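Local atomic coordinates of cypemycin cysteine dehydrogenase (decarboxylating) (Streptomyces sp, PDB entry 6JDD), a protein that catalyses the FAD-dependent oxidative decarboxylation of the C-terminal cysteine of the cypemycin precursor peptide, a step in forming its aminovinyl-cysteine. Residues 23-28 and 50-55; 29-34 and 38-43. All blocks are in the same frame, centred on the assembly; numbering follows the deposited sequence.

Interaction 1 of 2, residues 23-28 and 50-55. With FAD (flavin-adenine dinucleotide), chain B.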
loop_
_atom_site.group_PDB
_atom_site.type_symbol
_atom_site.label_atom_id
_atom_site.label_comp_id
_atom_site.label_asym_id
_atom_site.label_seq_id
_atom_site.Cartn_x
_atom_site.Cartn_y
_atom_site.Cartn_z
ATOM N N LEU A 23 -6.495 -11.334 -30.401
ATOM C CA LEU A 23 -6.051 -11.932 -31.685
ATOM C C LEU A 23 -5.039 -11.039 -32.417
ATOM O O LEU A 23 -4.457 -11.512 -33.372
ATOM C CB LEU A 23 -7.267 -12.132 -32.576
ATOM C CG LEU A 23 -7.993 -13.457 -32.422
ATOM C CD1 LEU A 23 -8.254 -13.782 -30.975
ATOM C CD2 LEU A 23 -9.314 -13.416 -33.179
ATOM N N VAL A 24 -4.828 -9.797 -31.987
ATOM C CA VAL A 24 -3.967 -8.822 -32.698
ATOM C C VAL A 24 -2.522 -9.296 -32.681
ATOM O O VAL A 24 -1.892 -9.195 -33.718
ATOM C CB VAL A 24 -4.139 -7.410 -32.121
ATOM C CG1 VAL A 24 -3.127 -6.417 -32.667
ATOM C CG2 VAL A 24 -5.525 -6.929 -32.427
ATOM N N PRO A 25 -1.914 -9.783 -31.562
ATOM C CA PRO A 25 -0.515 -10.233 -31.607
ATOM C C PRO A 25 -0.239 -11.287 -32.696
ATOM O O PRO A 25 0.783 -11.203 -33.348
ATOM C CB PRO A 25 -0.289 -10.837 -30.230
ATOM C CG PRO A 25 -1.262 -10.076 -29.356
ATOM C CD PRO A 25 -2.485 -9.906 -30.215
ATOM N N TRP A 26 -1.182 -12.200 -32.918
ATOM C CA TRP A 26 -1.100 -13.157 -34.057
ATOM C C TRP A 26 -1.020 -12.399 -35.401
ATOM O O TRP A 26 -0.108 -12.697 -36.207
ATOM C CB TRP A 26 -2.272 -14.142 -34.012
ATOM C CG TRP A 26 -2.142 -15.260 -34.988
ATOM C CD1 TRP A 26 -1.663 -16.506 -34.735
ATOM C CD2 TRP A 26 -2.483 -15.229 -36.382
ATOM N NE1 TRP A 26 -1.699 -17.259 -35.875
ATOM C CE2 TRP A 26 -2.190 -16.506 -36.900
ATOM C CE3 TRP A 26 -3.014 -14.258 -37.230
ATOM C CZ2 TRP A 26 -2.398 -16.844 -38.229
ATOM C CZ3 TRP A 26 -3.239 -14.591 -38.550
ATOM C CH2 TRP A 26 -2.941 -15.869 -39.034
ATOM N N TRP A 27 -1.921 -11.448 -35.635
ATOM C CA TRP A 27 -1.924 -10.616 -36.869
ATOM C C TRP A 27 -0.679 -9.731 -36.983
ATOM O O TRP A 27 -0.176 -9.568 -38.087
ATOM C CB TRP A 27 -3.186 -9.773 -36.915
ATOM C CG TRP A 27 -4.346 -10.605 -37.313
ATOM C CD1 TRP A 27 -5.336 -11.094 -36.517
ATOM C CD2 TRP A 27 -4.563 -11.132 -38.621
ATOM N NE1 TRP A 27 -6.196 -11.863 -37.252
ATOM C CE2 TRP A 27 -5.746 -11.899 -38.555
ATOM C CE3 TRP A 27 -3.883 -11.016 -39.829
ATOM C CZ2 TRP A 27 -6.278 -12.536 -39.678
ATOM C CZ3 TRP A 27 -4.400 -11.667 -40.933
ATOM C CH2 TRP A 27 -5.588 -12.408 -40.858
ATOM N N ILE A 28 -0.214 -9.121 -35.902
ATOM C CA ILE A 28 1.073 -8.359 -35.928
ATOM C C ILE A 28 2.200 -9.326 -36.330
ATOM O O ILE A 28 2.997 -8.968 -37.214
ATOM C CB ILE A 28 1.380 -7.667 -34.586
ATOM C CG1 ILE A 28 0.287 -6.674 -34.172
ATOM C CG2 ILE A 28 2.763 -7.006 -34.634
ATOM C CD1 ILE A 28 0.155 -5.498 -35.087
ATOM N N ARG A 50 -6.462 -5.202 -21.181
ATOM C CA ARG A 50 -7.099 -6.273 -20.369
ATOM C C ARG A 50 -7.271 -7.519 -21.231
ATOM O O ARG A 50 -7.657 -8.528 -20.665
ATOM C CB ARG A 50 -8.490 -5.865 -19.840
ATOM C CG ARG A 50 -8.498 -4.718 -18.825
ATOM C CD ARG A 50 -9.913 -4.306 -18.363
ATOM N NE ARG A 50 -10.823 -3.707 -19.373
ATOM C CZ ARG A 50 -11.515 -2.538 -19.258
ATOM N NH1 ARG A 50 -11.424 -1.789 -18.173
ATOM N NH2 ARG A 50 -12.302 -2.104 -20.244
ATOM N N PHE A 51 -7.100 -7.412 -22.556
ATOM C CA PHE A 51 -7.350 -8.545 -23.488
ATOM C C PHE A 51 -6.067 -9.008 -24.173
ATOM O O PHE A 51 -6.070 -10.102 -24.762
ATOM C CB PHE A 51 -8.426 -8.192 -24.507
ATOM C CG PHE A 51 -9.786 -7.963 -23.890
ATOM C CD1 PHE A 51 -10.305 -8.839 -22.942
ATOM C CD2 PHE A 51 -10.553 -6.859 -24.256
ATOM C CE1 PHE A 51 -11.555 -8.616 -22.387
ATOM C CE2 PHE A 51 -11.789 -6.619 -23.684
ATOM C CZ PHE A 51 -12.286 -7.499 -22.752
ATOM N N LEU A 52 -5.009 -8.211 -24.088
ATOM C CA LEU A 52 -3.682 -8.641 -24.577
ATOM C C LEU A 52 -2.593 -8.100 -23.656
ATOM O O LEU A 52 -2.913 -7.346 -22.746
ATOM C CB LEU A 52 -3.499 -8.211 -26.026
ATOM C CG LEU A 52 -3.529 -6.722 -26.306
ATOM C CD1 LEU A 52 -2.331 -6.028 -25.704
ATOM C CD2 LEU A 52 -3.519 -6.502 -27.804
ATOM N N ALA A 53 -1.350 -8.516 -23.881
ATOM C CA ALA A 53 -0.199 -8.052 -23.097
ATOM C C ALA A 53 0.622 -7.100 -23.971
ATOM O O ALA A 53 1.121 -7.518 -25.038
ATOM C CB ALA A 53 0.568 -9.255 -22.614
ATOM N N VAL A 54 0.799 -5.867 -23.501
ATOM C CA VAL A 54 1.637 -4.876 -24.230
ATOM C C VAL A 54 3.052 -5.443 -24.401
ATOM O O VAL A 54 3.685 -5.160 -25.453
ATOM C CB VAL A 54 1.624 -3.530 -23.496
ATOM C CG1 VAL A 54 2.546 -2.530 -24.154
ATOM C CG2 VAL A 54 0.215 -2.992 -23.460
ATOM N N ARG A 55 3.543 -6.157 -23.383
ATOM C CA ARG A 55 4.915 -6.734 -23.392
ATOM C C ARG A 55 5.112 -7.595 -24.644
ATOM O O ARG A 55 6.170 -7.462 -25.291
ATOM C CB ARG A 55 5.156 -7.554 -22.121
ATOM C CG ARG A 55 6.240 -6.989 -21.213
ATOM C CD ARG A 55 6.484 -7.859 -19.995
ATOM N NE ARG A 55 5.834 -7.335 -18.802
ATOM C CZ ARG A 55 4.580 -7.596 -18.451
ATOM N NH1 ARG A 55 4.080 -7.072 -17.346
ATOM N NH2 ARG A 55 3.831 -8.378 -19.207
HETATM P PA FAD B . -10.300 3.322 -23.609
HETATM O O1A FAD B . -9.120 4.234 -23.691
HETATM O O2A FAD B . -10.172 2.069 -22.808
HETATM O O5B FAD B . -11.577 4.150 -23.100
HETATM C C5B FAD B . -11.848 4.201 -21.677
HETATM C C4B FAD B . -12.672 5.428 -21.370
HETATM O O4B FAD B . -12.060 6.149 -20.270
HETATM C C3B FAD B . -12.809 6.448 -22.509
HETATM O O3B FAD B . -14.098 7.050 -22.510
HETATM C C2B FAD B . -11.713 7.465 -22.178
HETATM O O2B FAD B . -11.971 8.742 -22.721
HETATM C C1B FAD B . -11.779 7.475 -20.655
HETATM N N9A FAD B . -10.533 7.880 -20.017
HETATM C C8A FAD B . -9.591 8.757 -20.497
HETATM N N7A FAD B . -8.577 8.907 -19.676
HETATM C C5A FAD B . -8.872 8.080 -18.598
HETATM C C6A FAD B . -8.190 7.797 -17.399
HETATM N N6A FAD B . -7.019 8.336 -17.068
HETATM N N1A FAD B . -8.772 6.923 -16.544
HETATM C C2A FAD B . -9.951 6.384 -16.882
HETATM N N3A FAD B . -10.682 6.574 -17.978
HETATM C C4A FAD B . -10.076 7.445 -18.802
HETATM N N1 FAD B . -16.939 -2.830 -27.343
HETATM C C2 FAD B . -17.052 -2.780 -28.690
HETATM O O2 FAD B . -17.282 -1.715 -29.268
HETATM N N3 FAD B . -16.921 -3.888 -29.466
HETATM C C4 FAD B . -16.665 -5.126 -28.928
HETATM O O4 FAD B . -16.554 -6.097 -29.663
HETATM C C4X FAD B . -16.539 -5.219 -27.528
HETATM N N5 FAD B . -16.296 -6.390 -26.998
HETATM C C5X FAD B . -16.178 -6.455 -25.635
HETATM C C6 FAD B . -15.916 -7.705 -25.048
HETATM C C7 FAD B . -15.786 -7.845 -23.687
HETATM C C7M FAD B . -15.505 -9.201 -23.091
HETATM C C8 FAD B . -15.918 -6.707 -22.854
HETATM C C8M FAD B . -15.779 -6.834 -21.360
HETATM C C9 FAD B . -16.175 -5.473 -23.419
HETATM C C9A FAD B . -16.310 -5.322 -24.809
HETATM N N10 FAD B . -16.569 -4.092 -25.411
HETATM C C10 FAD B . -16.694 -3.996 -26.785
HETATM C "C1'" FAD B . -16.714 -2.884 -24.579
HETATM C "C2'" FAD B . -15.455 -2.038 -24.578
HETATM O "O2'" FAD B . -14.400 -2.747 -23.935
HETATM C "C3'" FAD B . -15.687 -0.709 -23.854
HETATM O "O3'" FAD B . -16.583 0.092 -24.617
HETATM C "C4'" FAD B . -14.403 0.082 -23.596
HETATM O "O4'" FAD B . -14.716 1.290 -22.899
HETATM C "C5'" FAD B . -13.664 0.418 -24.870
HETATM O "O5'" FAD B . -12.566 1.322 -24.571
HETATM P P FAD B . -11.482 1.643 -25.708
HETATM O O1P FAD B . -12.205 2.028 -26.955
HETATM O O2P FAD B . -10.505 0.514 -25.760
HETATM O O3P FAD B . -10.758 2.937 -25.097
#
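The flavin pocket of this Rossmann-like flavoprotein fold, with its parallel sheet in strand order 3-2-1-4-5-6, borders a small apolar seam where Val-24 and Pro-25 meet Leu-52. Residues 24-28 belong to the early part of helix 24-34; residues 51-53 lead into helix 54-60, with Ala-53 at the N-cap. One methyl makes the seam: Leu-52 CD2 lies 4.3 Å from Pro-25 CD and 4.5 Å from Val-24 CB. Leu-52 points to the helix, and with CG beside both the backbone N and the carbonyl carbon (chi1 62°) it is CD2 that touches. No hydrogen bond crosses; Val-15 of strand 10-15 and Leu-57 of helix 54-60 also pack on Leu-52, while Phe-93 and Pro-94 pack on Val-24.

The preceding residue, Phe-51, faces the cofactor. Its CG lies anti to the carbonyl carbon (chi1 -65°), and the far end of the ring stands over the dimethylbenzene end of the isoalloxazine, with CZ 3.6 Å from FAD C7 and 3.7 Å from the methyl C7M. The ring meets C7 obliquely, with methyl C8M in its plane at the edge. With an alanine here, the contact of CZ with C7 and C7M would be lost, which would probably open a gap between the flavin and Ile-19. The guanidinium of Arg-50 has FAD O2' near its plane at one edge, without a hydrogen bond, and its NH1 forms a salt bridge with Asp-71 OD1 of a third subunit.

On the helix, Trp-26 and Trp-27 take part in the interface with a second subunit, where Trp-26 stacks on Trp-26 of that subunit. Within the chain, Trp-26 CZ3 stands 3.5 Å above the centre of the Trp-27 ring.

Interaction 2 of 2, residues 29-34 and 38-43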
loop_
_atom_site.group_PDB
_atom_site.type_symbol
_atom_site.label_atom_id
_atom_site.label_comp_id
_atom_site.label_asym_id
_atom_site.label_seq_id
_atom_site.Cartn_x
_atom_site.Cartn_y
_atom_site.Cartn_z
ATOM N N HIS A 29 2.271 -10.515 -35.726
ATOM C CA HIS A 29 3.286 -11.535 -36.078
ATOM C C HIS A 29 3.181 -11.848 -37.575
ATOM O O HIS A 29 4.213 -11.815 -38.240
ATOM C CB HIS A 29 3.111 -12.766 -35.201
ATOM C CG HIS A 29 4.058 -13.863 -35.553
ATOM N ND1 HIS A 29 5.429 -13.728 -35.357
ATOM C CD2 HIS A 29 3.847 -15.085 -36.087
ATOM C CE1 HIS A 29 6.010 -14.822 -35.745
ATOM N NE2 HIS A 29 5.066 -15.669 -36.193
ATOM N N TRP A 30 1.973 -12.114 -38.078
ATOM C CA TRP A 30 1.689 -12.348 -39.528
ATOM C C TRP A 30 2.248 -11.203 -40.396
ATOM O O TRP A 30 3.051 -11.460 -41.332
ATOM C CB TRP A 30 0.185 -12.539 -39.782
ATOM C CG TRP A 30 -0.204 -12.613 -41.229
ATOM C CD1 TRP A 30 -0.311 -13.744 -41.989
ATOM C CD2 TRP A 30 -0.553 -11.515 -42.099
ATOM N NE1 TRP A 30 -0.678 -13.423 -43.264
ATOM C CE2 TRP A 30 -0.823 -12.067 -43.368
ATOM C CE3 TRP A 30 -0.654 -10.129 -41.936
ATOM C CZ2 TRP A 30 -1.195 -11.281 -44.458
ATOM C CZ3 TRP A 30 -1.001 -9.349 -43.015
ATOM C CH2 TRP A 30 -1.271 -9.921 -44.260
ATOM N N LEU A 31 1.862 -9.969 -40.097
ATOM C CA LEU A 31 2.334 -8.802 -40.875
ATOM C C LEU A 31 3.870 -8.705 -40.810
ATOM O O LEU A 31 4.469 -8.416 -41.833
ATOM C CB LEU A 31 1.649 -7.555 -40.320
ATOM C CG LEU A 31 1.996 -6.242 -41.015
ATOM C CD1 LEU A 31 1.619 -6.285 -42.486
ATOM C CD2 LEU A 31 1.315 -5.098 -40.301
ATOM N N ARG A 32 4.510 -8.987 -39.681
ATOM C CA ARG A 32 6.003 -8.905 -39.580
ATOM C C ARG A 32 6.666 -9.959 -40.484
ATOM O O ARG A 32 7.720 -9.659 -41.019
ATOM C CB ARG A 32 6.435 -9.048 -38.118
ATOM C CG ARG A 32 5.850 -7.973 -37.210
ATOM C CD ARG A 32 6.651 -6.705 -37.177
ATOM N NE ARG A 32 7.910 -6.991 -36.528
ATOM C CZ ARG A 32 9.054 -7.238 -37.140
ATOM N NH1 ARG A 32 9.147 -7.222 -38.462
ATOM N NH2 ARG A 32 10.117 -7.474 -36.405
ATOM N N GLU A 33 6.097 -11.155 -40.628
ATOM C CA GLU A 33 6.672 -12.238 -41.471
ATOM C C GLU A 33 6.329 -11.967 -42.937
ATOM O O GLU A 33 7.222 -12.065 -43.792
ATOM C CB GLU A 33 6.155 -13.625 -41.063
ATOM C CG GLU A 33 6.538 -14.033 -39.645
ATOM C CD GLU A 33 7.969 -14.524 -39.440
ATOM O OE1 GLU A 33 8.125 -15.644 -38.879
ATOM O OE2 GLU A 33 8.927 -13.790 -39.811
ATOM N N PHE A 34 5.071 -11.646 -43.217
ATOM C CA PHE A 34 4.611 -11.260 -44.570
ATOM C C PHE A 34 5.449 -10.090 -45.125
ATOM O O PHE A 34 5.712 -10.067 -46.327
ATOM C CB PHE A 34 3.126 -10.937 -44.486
ATOM C CG PHE A 34 2.517 -10.570 -45.806
ATOM C CD1 PHE A 34 2.454 -11.515 -46.820
ATOM C CD2 PHE A 34 2.029 -9.290 -46.040
ATOM C CE1 PHE A 34 1.902 -11.190 -48.048
ATOM C CE2 PHE A 34 1.469 -8.973 -47.264
ATOM C CZ PHE A 34 1.410 -9.923 -48.264
ATOM N N LEU A 38 8.765 -3.687 -43.242
ATOM C CA LEU A 38 7.774 -2.727 -42.705
ATOM C C LEU A 38 8.066 -2.431 -41.236
ATOM O O LEU A 38 8.226 -3.373 -40.490
ATOM C CB LEU A 38 6.383 -3.334 -42.860
ATOM C CG LEU A 38 5.215 -2.437 -42.458
ATOM C CD1 LEU A 38 5.264 -1.091 -43.160
ATOM C CD2 LEU A 38 3.916 -3.142 -42.775
ATOM N N VAL A 39 8.132 -1.162 -40.854
ATOM C CA VAL A 39 8.164 -0.751 -39.423
ATOM C C VAL A 39 6.724 -0.600 -38.912
ATOM O O VAL A 39 5.981 0.213 -39.467
ATOM C CB VAL A 39 8.984 0.536 -39.223
ATOM C CG1 VAL A 39 8.889 1.072 -37.803
ATOM C CG2 VAL A 39 10.425 0.312 -39.578
ATOM N N VAL A 40 6.364 -1.344 -37.870
ATOM C CA VAL A 40 4.994 -1.379 -37.299
ATOM C C VAL A 40 5.061 -0.761 -35.906
ATOM O O VAL A 40 5.688 -1.338 -35.022
ATOM C CB VAL A 40 4.467 -2.818 -37.257
ATOM C CG1 VAL A 40 3.066 -2.924 -36.673
ATOM C CG2 VAL A 40 4.503 -3.459 -38.609
ATOM N N ASN A 41 4.442 0.391 -35.740
ATOM C CA ASN A 41 4.206 1.028 -34.422
ATOM C C ASN A 41 2.845 0.581 -33.888
ATOM O O ASN A 41 1.951 0.300 -34.677
ATOM C CB ASN A 41 4.286 2.551 -34.502
ATOM C CG ASN A 41 5.545 3.026 -35.188
ATOM O OD1 ASN A 41 6.643 2.915 -34.650
ATOM N ND2 ASN A 41 5.381 3.576 -36.377
ATOM N N VAL A 42 2.708 0.512 -32.576
ATOM C CA VAL A 42 1.457 0.027 -31.948
ATOM C C VAL A 42 1.144 0.855 -30.705
ATOM O O VAL A 42 2.037 1.084 -29.869
ATOM C CB VAL A 42 1.548 -1.466 -31.600
ATOM C CG1 VAL A 42 0.217 -1.977 -31.083
ATOM C CG2 VAL A 42 2.000 -2.309 -32.776
ATOM N N SER A 43 -0.095 1.298 -30.621
ATOM C CA SER A 43 -0.678 1.938 -29.415
ATOM C C SER A 43 -1.785 1.020 -28.891
ATOM O O SER A 43 -2.440 0.350 -29.675
ATOM C CB SER A 43 -1.161 3.358 -29.682
ATOM O OG SER A 43 -2.181 3.411 -30.671
#
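Leu-31 reaches from helix 24-34 onto Leu-38 and Val-40. Its CD1 and CG meet Leu-38 CD2, at 3.9 and 4.0 Å, and its CD2 lies between Leu-38 CD2 (4.1 Å) and Val-40 CG2 (4.0 Å). With CG anti to the backbone N (chi1 -179°), the Leu-31 branch extends away from the helix, and it meets both partners at a slant. Val-40 CG2 also takes the aliphatic part of Arg-32, whose CD is 4.1 Å away.

Bent at chi2 and chi3, Arg-32 passes Val-40 obliquely with CD and turns its NE to Leu-60 O at the end of helix 54-60, to which it is hydrogen-bonded. The Leu-38 carbonyl lies near the guanidinium without bonding to it and is hydrogen-bonded to Asn-62 ND2. Asn-62 OD1 accepts from Val-40 N, so this one amide holds the backbone at the entry to the strand at two points, Leu-38 O and Val-40 N. Farther out, Leu-176 of helix 172-185 packs on Leu-31, and Leu-11 of strand 10-15 on Leu-38. Helix 24-34 links the adjacent parallel strands 10-15 and 39-44, the first beta-alpha-beta crossover of the Rossmann-like sheet.

Both contacts use helix 24-34. Interaction 1 sets its early part against the loop before helix 54-60, and interaction 2 its later part against the following strand, so along the chain interaction 2 is nested within the loop that interaction 1 closes. Their centres are 12 Å apart, yet they touch: Ile-28 CD1 of the first packs 4.2 Å from Val-40 CG1 of the second. Only interaction 1 reaches the flavin directly, through Phe-51; the side chain of Arg-32 in interaction 2 stays about 13 Å from a bound FAD. Strand 39-44 nevertheless leads straight to Thr-45, whose OG1 is hydrogen-bonded to the cofactor.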